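Local coordinates for petrobactin biosynthesis protein AsbB (Bacillus anthracis, PDB 3TO3) that condenses spermidine with citryl-spermidine intermediates at the expense of ATP, a step in the biosynthesis of the siderophore petrobactin, at residues H156-H161 / G182-R187; F130-A135 / S166-I171; M6-I11 / F173-N178. All blocks are in the same frame, centred on the assembly; numbering follows the deposited sequence.

Three neighbouring contacts run from the nucleotide site of the subunit out to its dimer interface. Contact 1 lies at the nucleotide, holding Gly160 and His161 of the ATP pocket. Contact 2 lies about 10 Å from it, centre to centre, and is joined to it by Lys168, whose NZ is 2.6 Å from Ile158 O and 2.8 Å from Glu184 OE2. Contact 3, about 12 Å from the centre of contact 2, is tied to it by Arg170 NH1 and Asn178 OD1, 2.7 Å apart, and reaches contact 1 through Tyr7 OH and Arg187 NH2 at 3.2 Å. The Tyr167 side chain of contact 2 comes within about 5 Å of ATP.

Contact 1 of 3, residues H156-H161 / G182-R187; sequences HLIDGH and GYEFMR. With ATP (adenosine-5'-triphosphate), chain E.
Ile158 and Glu184 mark the place where the two backbones come nearest, with CA atoms 6.0 Å apart. Neither chain is regular there. Residues 156-161 leave helix 150-156 at Leu157, and 182-187 leaves helix 175-181 at Gly182, then makes a short turn closed by Phe185 N bonding to Gly182 O. Tyr183 bridges the two: its hydroxyl donates to Leu157 O at 2.9 Å, lying in the carbonyl plane on a lone pair (C=O...donor angle 136°), while that oxygen sits at the edge of the ring, in its plane. A chi1 of 78° sets Tyr183 CG between backbone N and carbonyl carbon, and from there the ring extends to bring OH to Leu157. The same Tyr183 OH passes Ile158 CA at 3.5 Å.

Ile158 meets Glu184 through aliphatic atoms, Ile158 CG2 resting against Glu184 CG at 3.6 Å with the side chains crossing at about a right angle. The Glu184 carboxylate is engaged by Lys168 and Arg170 in salt bridges. At the exposed end, selenomethionine Met186 crosses His156, its CE 3.5 Å from His156 NE2; Met186 SE stands 4.6 Å from the imidazole centroid, 41° off the ring normal, an oblique approach.

Beyond this bridge the loop reaches the nucleotide. Gly160 places its C 3.4 Å from ATP C8, and His161 CD2 comes equally near ATP C5 (3.4 Å). Met284, an ATP-binding residue, touches the Tyr183 side chain. The arrangement thus belongs to the ATP pocket of an IucA/IucC-family synthetase, where a loop beside the adenine is tied to the turn that follows helix 175-181.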
loop_
_atom_site.group_PDB
_atom_site.type_symbol
_atom_site.label_atom_id
_atom_site.label_comp_id
_atom_site.label_asym_id
_atom_site.label_seq_id
_atom_site.Cartn_x
_atom_site.Cartn_y
_atom_site.Cartn_z
ATOM N N HIS B 156 8.362 27.307 -1.801
ATOM C CA HIS B 156 9.360 27.394 -2.864
ATOM C C HIS B 156 10.696 26.679 -2.589
ATOM O O HIS B 156 11.473 26.438 -3.523
ATOM C CB HIS B 156 9.513 28.828 -3.398
ATOM C CG HIS B 156 8.345 29.269 -4.233
ATOM N ND1 HIS B 156 8.113 28.784 -5.504
ATOM C CD2 HIS B 156 7.321 30.119 -3.963
ATOM C CE1 HIS B 156 7.007 29.328 -5.987
ATOM N NE2 HIS B 156 6.508 30.141 -5.072
ATOM N N LEU B 157 10.937 26.248 -1.347
ATOM C CA LEU B 157 12.101 25.396 -1.178
ATOM C C LEU B 157 11.562 24.001 -1.341
ATOM O O LEU B 157 10.989 23.404 -0.425
ATOM C CB LEU B 157 12.663 25.494 0.240
ATOM C CG LEU B 157 12.902 26.828 0.916
ATOM C CD1 LEU B 157 13.139 26.535 2.397
ATOM C CD2 LEU B 157 14.073 27.545 0.271
ATOM N N ILE B 158 11.838 23.454 -2.502
ATOM C CA ILE B 158 11.311 22.159 -2.862
ATOM C C ILE B 158 12.338 21.042 -2.699
ATOM O O ILE B 158 12.069 19.909 -3.058
ATOM C CB ILE B 158 10.687 22.197 -4.269
ATOM C CG1 ILE B 158 11.793 22.314 -5.332
ATOM C CG2 ILE B 158 9.615 23.362 -4.350
ATOM C CD1 ILE B 158 11.263 22.205 -6.722
ATOM N N ASP B 159 13.531 21.359 -2.208
ATOM C CA ASP B 159 14.610 20.365 -2.275
ATOM C C ASP B 159 14.502 19.232 -1.253
ATOM O O ASP B 159 14.926 18.100 -1.517
ATOM C CB ASP B 159 16.001 21.027 -2.269
ATOM C CG ASP B 159 16.348 21.682 -3.628
ATOM O OD1 ASP B 159 15.928 21.132 -4.675
ATOM O OD2 ASP B 159 17.017 22.750 -3.644
ATOM N N GLY B 160 13.902 19.513 -0.100
ATOM C CA GLY B 160 13.793 18.484 0.914
ATOM C C GLY B 160 15.158 18.192 1.509
ATOM O O GLY B 160 16.108 18.975 1.396
ATOM N N HIS B 161 15.266 17.043 2.137
ATOM C CA HIS B 161 16.403 16.754 2.982
ATOM C C HIS B 161 17.694 16.471 2.207
ATOM O O HIS B 161 17.705 15.687 1.263
ATOM C CB HIS B 161 16.055 15.575 3.885
ATOM C CG HIS B 161 16.726 15.628 5.210
ATOM N ND1 HIS B 161 18.057 15.300 5.376
ATOM C CD2 HIS B 161 16.259 15.982 6.436
ATOM C CE1 HIS B 161 18.378 15.449 6.652
ATOM N NE2 HIS B 161 17.307 15.863 7.317
ATOM N N GLY B 182 0.875 17.856 -2.827
ATOM C CA GLY B 182 2.300 18.058 -2.625
ATOM C C GLY B 182 2.519 19.542 -2.380
ATOM O O GLY B 182 1.931 20.401 -3.059
ATOM N N TYR B 183 3.339 19.851 -1.387
ATOM C CA TYR B 183 3.496 21.220 -0.961
ATOM C C TYR B 183 4.119 22.099 -2.058
ATOM O O TYR B 183 3.958 23.319 -2.042
ATOM C CB TYR B 183 4.293 21.289 0.349
ATOM C CG TYR B 183 5.809 21.121 0.234
ATOM C CD1 TYR B 183 6.617 22.168 -0.226
ATOM C CD2 TYR B 183 6.436 19.936 0.630
ATOM C CE1 TYR B 183 8.019 22.030 -0.312
ATOM C CE2 TYR B 183 7.835 19.786 0.555
ATOM C CZ TYR B 183 8.618 20.834 0.078
ATOM O OH TYR B 183 9.989 20.685 -0.008
ATOM N N GLU B 184 4.819 21.489 -3.011
ATOM C CA GLU B 184 5.427 22.254 -4.112
ATOM C C GLU B 184 4.373 22.958 -4.970
ATOM O O GLU B 184 4.659 23.986 -5.605
ATOM C CB GLU B 184 6.275 21.360 -5.044
ATOM C CG GLU B 184 7.387 20.567 -4.366
ATOM C CD GLU B 184 7.002 19.107 -4.104
ATOM O OE1 GLU B 184 5.829 18.843 -3.746
ATOM O OE2 GLU B 184 7.872 18.223 -4.278
ATOM N N PHE B 185 3.176 22.377 -5.027
ATOM C CA PHE B 185 2.169 22.850 -5.965
ATOM C C PHE B 185 1.203 23.888 -5.410
ATOM O O PHE B 185 0.435 24.489 -6.166
ATOM C CB PHE B 185 1.486 21.669 -6.650
ATOM C CG PHE B 185 2.463 20.654 -7.134
ATOM C CD1 PHE B 185 2.655 19.467 -6.435
ATOM C CD2 PHE B 185 3.264 20.918 -8.238
ATOM C CE1 PHE B 185 3.590 18.532 -6.860
ATOM C CE2 PHE B 185 4.189 19.992 -8.670
ATOM C CZ PHE B 185 4.339 18.776 -7.969
HETATM N N MSE B 186 1.279 24.108 -4.102
HETATM C CA MSE B 186 0.596 25.227 -3.431
HETATM C C MSE B 186 -0.873 25.272 -3.753
HETATM O O MSE B 186 -1.414 26.336 -4.034
HETATM C CB MSE B 186 1.207 26.557 -3.842
HETATM C CG MSE B 186 2.587 26.797 -3.292
HETATM SE SE MSE B 186 3.151 28.617 -3.693
HETATM C CE MSE B 186 3.522 28.399 -5.590
ATOM N N ARG B 187 -1.505 24.114 -3.757
ATOM C CA ARG B 187 -2.911 24.023 -4.096
ATOM C C ARG B 187 -3.729 24.305 -2.848
ATOM O O ARG B 187 -3.432 23.782 -1.786
ATOM C CB ARG B 187 -3.228 22.635 -4.635
ATOM C CG ARG B 187 -2.782 22.423 -6.068
ATOM C CD ARG B 187 -3.808 22.973 -7.030
ATOM N NE ARG B 187 -3.405 22.780 -8.417
ATOM C CZ ARG B 187 -2.651 23.636 -9.106
ATOM N NH1 ARG B 187 -2.212 24.751 -8.526
ATOM N NH2 ARG B 187 -2.334 23.377 -10.372
HETATM P PB ATP E . 6.240 17.628 10.983
HETATM O O1B ATP E . 4.914 17.324 10.334
HETATM O O2B ATP E . 6.401 16.786 12.222
HETATM O O3B ATP E . 6.320 19.161 11.324
HETATM P PA ATP E . 7.690 15.918 9.445
HETATM O O1A ATP E . 6.395 15.131 9.449
HETATM O O2A ATP E . 8.785 15.251 10.270
HETATM O O3A ATP E . 7.430 17.343 10.010
HETATM O "O5'" ATP E . 8.153 16.036 7.948
HETATM C "C5'" ATP E . 8.875 17.127 7.514
HETATM C "C4'" ATP E . 9.577 16.982 6.284
HETATM O "O4'" ATP E . 10.637 17.993 6.198
HETATM C "C3'" ATP E . 10.257 15.668 6.222
HETATM O "O3'" ATP E . 9.805 14.955 5.136
HETATM C "C2'" ATP E . 11.690 15.988 6.090
HETATM O "O2'" ATP E . 12.318 15.093 5.273
HETATM C "C1'" ATP E . 11.655 17.352 5.490
HETATM N N9 ATP E . 12.893 18.082 5.530
HETATM C C8 ATP E . 13.452 18.675 4.460
HETATM N N7 ATP E . 14.588 19.262 4.861
HETATM C C5 ATP E . 14.756 19.055 6.186
HETATM C C6 ATP E . 15.745 19.441 7.102
HETATM N N6 ATP E . 16.866 20.217 6.648
HETATM N N1 ATP E . 15.625 19.069 8.397
HETATM C C2 ATP E . 14.567 18.337 8.804
HETATM N N3 ATP E . 13.598 17.948 7.945
HETATM C C4 ATP E . 13.663 18.291 6.631
#

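Contact 2 of 3, residues F130-A135 / S166-I171; sequences FKDTIA and SYKARI
Tyr167 presents its ring edge to Asp132, whose CG lies in the ring plane; carboxylate and ring planes are 82° apart. Tyr167 OH donates to Asp132 OD2 at 3.1 Å from above the carboxylate plane, 41° out of it. On one face of the Arg170 guanidinium lies Lys168 CG, 3.6 Å above the plane and offset toward the rim, while Arg170 NH1 is hydrogen-bonded to Asn178 and salt-bridged to Glu184.

The other oxygen of Asp132, OD1, forms a salt bridge with Lys168 NZ at 2.6 Å, met on the anti side and tilted out of the plane, and also accepts from Gln136. Two donors from adjacent loop residues therefore hold the carboxylate, which would probably favour its charged form. Lys131, bent at chi2, runs alongside the loop. Its NZ has its strongest partner in Phe173 O; it also bonds to Ala169 O at 3.1 Å, to Arg170 O at 3.2 Å from above the Arg170 carbonyl plane, and to Gln127 OE1, four acceptors sharing three N-H.

The contact fastens helix 115-138 to the loop before helix 175-181. Helix 18-37 packs on Asp132 and Tyr167, helix 6-15 on Phe130, and Ile171 bonds by its backbone to Leu305 of strand 297-306, which Arg170 and Ile171 face in a G1 beta bulge.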
loop_
_atom_site.group_PDB
_atom_site.type_symbol
_atom_site.label_atom_id
_atom_site.label_comp_id
_atom_site.label_asym_id
_atom_site.label_seq_id
_atom_site.Cartn_x
_atom_site.Cartn_y
_atom_site.Cartn_z
ATOM N N PHE B 130 11.009 9.694 -8.350
ATOM C CA PHE B 130 9.816 9.985 -9.131
ATOM C C PHE B 130 9.128 11.289 -8.706
ATOM O O PHE B 130 8.862 12.150 -9.536
ATOM C CB PHE B 130 8.846 8.810 -9.044
ATOM C CG PHE B 130 7.506 9.062 -9.697
ATOM C CD1 PHE B 130 7.375 9.096 -11.085
ATOM C CD2 PHE B 130 6.379 9.203 -8.925
ATOM C CE1 PHE B 130 6.134 9.294 -11.694
ATOM C CE2 PHE B 130 5.113 9.395 -9.520
ATOM C CZ PHE B 130 4.997 9.452 -10.910
ATOM N N LYS B 131 8.831 11.427 -7.417
ATOM C CA LYS B 131 8.204 12.641 -6.950
ATOM C C LYS B 131 9.084 13.889 -7.085
ATOM O O LYS B 131 8.551 14.972 -7.338
ATOM C CB LYS B 131 7.690 12.509 -5.521
ATOM C CG LYS B 131 6.291 11.899 -5.476
ATOM C CD LYS B 131 6.336 10.392 -5.215
ATOM C CE LYS B 131 4.929 9.840 -4.949
ATOM N NZ LYS B 131 4.914 8.438 -4.458
ATOM N N ASP B 132 10.410 13.769 -6.921
ATOM C CA ASP B 132 11.195 14.974 -6.968
ATOM C C ASP B 132 11.431 15.446 -8.407
ATOM O O ASP B 132 11.499 16.652 -8.663
ATOM C CB ASP B 132 12.490 14.912 -6.178
ATOM C CG ASP B 132 13.131 16.308 -6.028
ATOM O OD1 ASP B 132 12.403 17.300 -5.743
ATOM O OD2 ASP B 132 14.357 16.427 -6.204
ATOM N N THR B 133 11.526 14.498 -9.333
ATOM C CA THR B 133 11.618 14.818 -10.756
ATOM C C THR B 133 10.472 15.728 -11.206
ATOM O O THR B 133 10.694 16.700 -11.900
ATOM C CB THR B 133 11.600 13.552 -11.634
ATOM O OG1 THR B 133 12.800 12.802 -11.421
ATOM C CG2 THR B 133 11.476 13.930 -13.112
ATOM N N ILE B 134 9.246 15.423 -10.805
ATOM C CA ILE B 134 8.108 16.270 -11.180
ATOM C C ILE B 134 8.247 17.667 -10.548
ATOM O O ILE B 134 7.998 18.705 -11.193
ATOM C CB ILE B 134 6.770 15.639 -10.740
ATOM C CG1 ILE B 134 6.639 14.254 -11.359
ATOM C CG2 ILE B 134 5.580 16.511 -11.183
ATOM C CD1 ILE B 134 5.798 13.301 -10.559
ATOM N N ALA B 135 8.655 17.707 -9.287
ATOM C CA ALA B 135 8.834 19.020 -8.659
ATOM C C ALA B 135 9.962 19.865 -9.329
ATOM O O ALA B 135 9.756 21.043 -9.627
ATOM C CB ALA B 135 9.040 18.895 -7.167
ATOM N N SER B 166 16.182 8.952 0.559
ATOM C CA SER B 166 14.855 9.204 0.026
ATOM C C SER B 166 14.126 10.297 0.843
ATOM O O SER B 166 13.453 10.011 1.847
ATOM C CB SER B 166 14.057 7.896 0.056
ATOM O OG SER B 166 14.007 7.395 1.371
ATOM N N TYR B 167 14.158 11.515 0.308
ATOM C CA TYR B 167 13.615 12.700 0.963
ATOM C C TYR B 167 12.212 13.094 0.510
ATOM O O TYR B 167 11.614 14.022 1.047
ATOM C CB TYR B 167 14.583 13.877 0.686
ATOM C CG TYR B 167 15.039 14.019 -0.779
ATOM C CD1 TYR B 167 14.251 14.687 -1.713
ATOM C CD2 TYR B 167 16.226 13.454 -1.228
ATOM C CE1 TYR B 167 14.643 14.818 -3.045
ATOM C CE2 TYR B 167 16.633 13.581 -2.566
ATOM C CZ TYR B 167 15.829 14.272 -3.465
ATOM O OH TYR B 167 16.190 14.406 -4.784
ATOM N N LYS B 168 11.811 12.511 -0.607
ATOM C CA LYS B 168 10.489 12.560 -1.249
ATOM C C LYS B 168 9.499 11.370 -1.337
ATOM O O LYS B 168 8.637 11.387 -2.216
ATOM C CB LYS B 168 10.496 13.437 -2.505
ATOM C CG LYS B 168 9.449 14.546 -2.434
ATOM C CD LYS B 168 9.735 15.610 -3.483
ATOM C CE LYS B 168 10.393 16.824 -2.851
ATOM N NZ LYS B 168 10.659 17.865 -3.855
ATOM N N ALA B 169 9.746 10.265 -0.653
ATOM C CA ALA B 169 9.047 9.015 -0.987
ATOM C C ALA B 169 7.540 9.155 -1.167
ATOM O O ALA B 169 6.987 8.714 -2.197
ATOM C CB ALA B 169 9.345 7.946 0.036
ATOM N N ARG B 170 6.896 9.763 -0.181
ATOM C CA ARG B 170 5.440 9.917 -0.172
ATOM C C ARG B 170 4.688 8.638 -0.541
ATOM O O ARG B 170 3.827 8.671 -1.428
ATOM C CB ARG B 170 5.004 11.038 -1.115
ATOM C CG ARG B 170 5.191 12.429 -0.557
ATOM C CD ARG B 170 5.125 13.498 -1.644
ATOM N NE ARG B 170 5.807 14.703 -1.204
ATOM C CZ ARG B 170 5.851 15.851 -1.877
ATOM N NH1 ARG B 170 5.254 15.967 -3.056
ATOM N NH2 ARG B 170 6.524 16.877 -1.370
ATOM N N ILE B 171 5.014 7.515 0.102
ATOM C CA ILE B 171 4.307 6.245 -0.171
ATOM C C ILE B 171 2.803 6.369 0.196
ATOM O O ILE B 171 2.422 6.726 1.328
ATOM C CB ILE B 171 4.961 5.049 0.574
ATOM C CG1 ILE B 171 6.499 5.144 0.516
ATOM C CG2 ILE B 171 4.426 3.658 0.051
ATOM C CD1 ILE B 171 7.108 5.046 -0.853
#

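Contact 3 of 3, residues M6-I11 / F173-N178; sequences MYHTKI and FQYRDN
Tyr175 reaches across to helix 6-15 and touches three of its residues in succession. Its CB meets Ile11 CD1 at 3.5 Å. Tyr175 CG, placed between the backbone N and the carbonyl carbon (chi1 84°), lies 3.5 Å from Ile11 CG1; the approach of that carbon to the next ring atom, CD1, is too short to be trusted. Further along, Tyr175 CE1 comes 3.9 Å from Tyr7 O, which is already engaged as acceptor in the helix bond from Ile11 N, and Tyr175 CZ is 4.1 Å from His8 CA. At the tip, Tyr175 OH lies 3.5 Å from His8 CB and near the plane of the imidazole, at its edge.

No hydrogen bond crosses between the segments. The polar end of Tyr175 is served instead from its own helix, by Arg176 NH2 donating to Tyr175 OH at 3.0 Å (N-H...acceptor angle 143°), with the hydroxyl tilted out of the guanidinium plane. The Arg176 chain bends at chi3 (-83°), which places NE, and the guanidinium beyond it approaches Tyr7 CB, 4.0 Å from Arg176 NH2. That nitrogen has its strongest partner in Asp5, which forms a salt bridge with it and also accepts from His8 N, so the start of helix 6-15 is linked by charge to helix 175-181.

The two helices meet beside helix 115-138, whose Phe130 touches both Ile11 and Tyr175. The contact also borders the dimer interface: His8 NE2 is hydrogen-bonded to Trp251 of the second subunit, and Ile256 of that subunit packs on His8 and Ile11. Helix 6-15 thus packs against helices 115-138 and 175-181 of its own chain and against the partner subunit.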
loop_
_atom_site.group_PDB
_atom_site.type_symbol
_atom_site.label_atom_id
_atom_site.label_comp_id
_atom_site.label_asym_id
_atom_site.label_seq_id
_atom_site.Cartn_x
_atom_site.Cartn_y
_atom_site.Cartn_z
HETATM N N MSE B 6 -3.816 16.870 -19.291
HETATM C CA MSE B 6 -2.598 17.672 -19.203
HETATM C C MSE B 6 -1.699 17.364 -17.997
HETATM O O MSE B 6 -0.495 17.631 -18.036
HETATM C CB MSE B 6 -2.961 19.154 -19.185
HETATM C CG MSE B 6 -2.983 19.745 -17.780
HETATM SE SE MSE B 6 -3.468 21.636 -17.706
HETATM C CE MSE B 6 -2.712 22.066 -15.951
ATOM N N TYR B 7 -2.272 16.833 -16.917
ATOM C CA TYR B 7 -1.451 16.424 -15.776
ATOM C C TYR B 7 -0.678 15.162 -16.127
ATOM O O TYR B 7 0.506 15.011 -15.753
ATOM C CB TYR B 7 -2.287 16.266 -14.501
ATOM C CG TYR B 7 -2.684 17.608 -13.936
ATOM C CD1 TYR B 7 -3.944 18.151 -14.182
ATOM C CD2 TYR B 7 -1.777 18.364 -13.206
ATOM C CE1 TYR B 7 -4.300 19.403 -13.681
ATOM C CE2 TYR B 7 -2.122 19.614 -12.703
ATOM C CZ TYR B 7 -3.380 20.130 -12.942
ATOM O OH TYR B 7 -3.707 21.373 -12.433
ATOM N N HIS B 8 -1.330 14.285 -16.895
ATOM C CA HIS B 8 -0.668 13.104 -17.407
ATOM C C HIS B 8 0.503 13.524 -18.298
ATOM O O HIS B 8 1.633 13.068 -18.130
ATOM C CB HIS B 8 -1.664 12.236 -18.170
ATOM C CG HIS B 8 -1.049 11.037 -18.815
ATOM N ND1 HIS B 8 -0.897 10.921 -20.178
ATOM C CD2 HIS B 8 -0.553 9.895 -18.285
ATOM C CE1 HIS B 8 -0.336 9.761 -20.463
ATOM N NE2 HIS B 8 -0.114 9.121 -19.331
ATOM N N THR B 9 0.235 14.432 -19.223
ATOM C CA THR B 9 1.275 14.929 -20.118
ATOM C C THR B 9 2.488 15.506 -19.388
ATOM O O THR B 9 3.627 15.272 -19.799
ATOM C CB THR B 9 0.685 15.945 -21.081
ATOM O OG1 THR B 9 -0.370 15.300 -21.794
ATOM C CG2 THR B 9 1.737 16.469 -22.071
ATOM N N LYS B 10 2.242 16.228 -18.294
ATOM C CA LYS B 10 3.315 16.816 -17.484
ATOM C C LYS B 10 4.213 15.763 -16.876
ATOM O O LYS B 10 5.444 15.867 -16.932
ATOM C CB LYS B 10 2.750 17.668 -16.339
ATOM C CG LYS B 10 2.186 19.011 -16.761
ATOM C CD LYS B 10 1.781 19.822 -15.535
ATOM C CE LYS B 10 1.159 21.160 -15.915
ATOM N NZ LYS B 10 2.177 22.063 -16.515
ATOM N N ILE B 11 3.589 14.766 -16.261
ATOM C CA ILE B 11 4.333 13.700 -15.624
ATOM C C ILE B 11 5.264 13.044 -16.621
ATOM O O ILE B 11 6.455 12.807 -16.323
ATOM C CB ILE B 11 3.405 12.596 -15.082
ATOM C CG1 ILE B 11 2.599 13.142 -13.945
ATOM C CG2 ILE B 11 4.237 11.501 -14.464
ATOM C CD1 ILE B 11 3.466 13.336 -12.764
ATOM N N PHE B 173 0.903 8.284 -2.227
ATOM C CA PHE B 173 0.513 9.220 -3.310
ATOM C C PHE B 173 0.940 8.668 -4.657
ATOM O O PHE B 173 2.135 8.395 -4.876
ATOM C CB PHE B 173 1.174 10.619 -3.181
ATOM C CG PHE B 173 0.572 11.526 -2.115
ATOM C CD1 PHE B 173 -0.515 11.138 -1.354
ATOM C CD2 PHE B 173 1.122 12.787 -1.874
ATOM C CE1 PHE B 173 -1.070 12.007 -0.358
ATOM C CE2 PHE B 173 0.589 13.639 -0.898
ATOM C CZ PHE B 173 -0.510 13.245 -0.134
ATOM N N GLN B 174 -0.007 8.525 -5.585
ATOM C CA GLN B 174 0.389 8.372 -6.988
ATOM C C GLN B 174 0.472 9.785 -7.594
ATOM O O GLN B 174 0.300 10.780 -6.869
ATOM C CB GLN B 174 -0.552 7.432 -7.738
ATOM C CG GLN B 174 -0.372 5.973 -7.297
ATOM C CD GLN B 174 1.098 5.511 -7.362
ATOM O OE1 GLN B 174 1.631 4.969 -6.385
ATOM N NE2 GLN B 174 1.754 5.725 -8.522
ATOM N N TYR B 175 0.759 9.905 -8.889
ATOM C CA TYR B 175 1.067 11.236 -9.413
ATOM C C TYR B 175 -0.041 12.291 -9.214
ATOM O O TYR B 175 0.256 13.457 -8.942
ATOM C CB TYR B 175 1.540 11.187 -10.859
ATOM C CG TYR B 175 0.460 11.161 -11.930
ATOM C CD1 TYR B 175 -0.075 12.341 -12.446
ATOM C CD2 TYR B 175 0.028 9.962 -12.479
ATOM C CE1 TYR B 175 -1.043 12.316 -13.459
ATOM C CE2 TYR B 175 -0.930 9.927 -13.481
ATOM C CZ TYR B 175 -1.471 11.096 -13.969
ATOM O OH TYR B 175 -2.423 11.043 -14.974
ATOM N N ARG B 176 -1.300 11.874 -9.330
ATOM C CA ARG B 176 -2.420 12.805 -9.287
ATOM C C ARG B 176 -2.621 13.392 -7.889
ATOM O O ARG B 176 -2.724 14.603 -7.727
ATOM C CB ARG B 176 -3.679 12.125 -9.809
ATOM C CG ARG B 176 -4.721 13.077 -10.345
ATOM C CD ARG B 176 -5.703 12.356 -11.266
ATOM N NE ARG B 176 -5.160 12.232 -12.609
ATOM C CZ ARG B 176 -5.145 13.241 -13.474
ATOM N NH1 ARG B 176 -5.640 14.421 -13.112
ATOM N NH2 ARG B 176 -4.631 13.084 -14.684
ATOM N N ASP B 177 -2.646 12.532 -6.873
ATOM C CA ASP B 177 -2.643 12.994 -5.498
ATOM C C ASP B 177 -1.417 13.851 -5.193
ATOM O O ASP B 177 -1.492 14.814 -4.424
ATOM C CB ASP B 177 -2.708 11.812 -4.528
ATOM C CG ASP B 177 -4.131 11.265 -4.360
ATOM O OD1 ASP B 177 -5.117 12.032 -4.516
ATOM O OD2 ASP B 177 -4.248 10.058 -4.061
ATOM N N ASN B 178 -0.286 13.502 -5.790
ATOM C CA ASN B 178 0.933 14.255 -5.531
ATOM C C ASN B 178 0.773 15.706 -6.020
ATOM O O ASN B 178 1.124 16.667 -5.299
ATOM C CB ASN B 178 2.165 13.597 -6.188
ATOM C CG ASN B 178 3.433 14.260 -5.775
ATOM O OD1 ASN B 178 3.731 14.322 -4.556
ATOM N ND2 ASN B 178 4.169 14.832 -6.752
#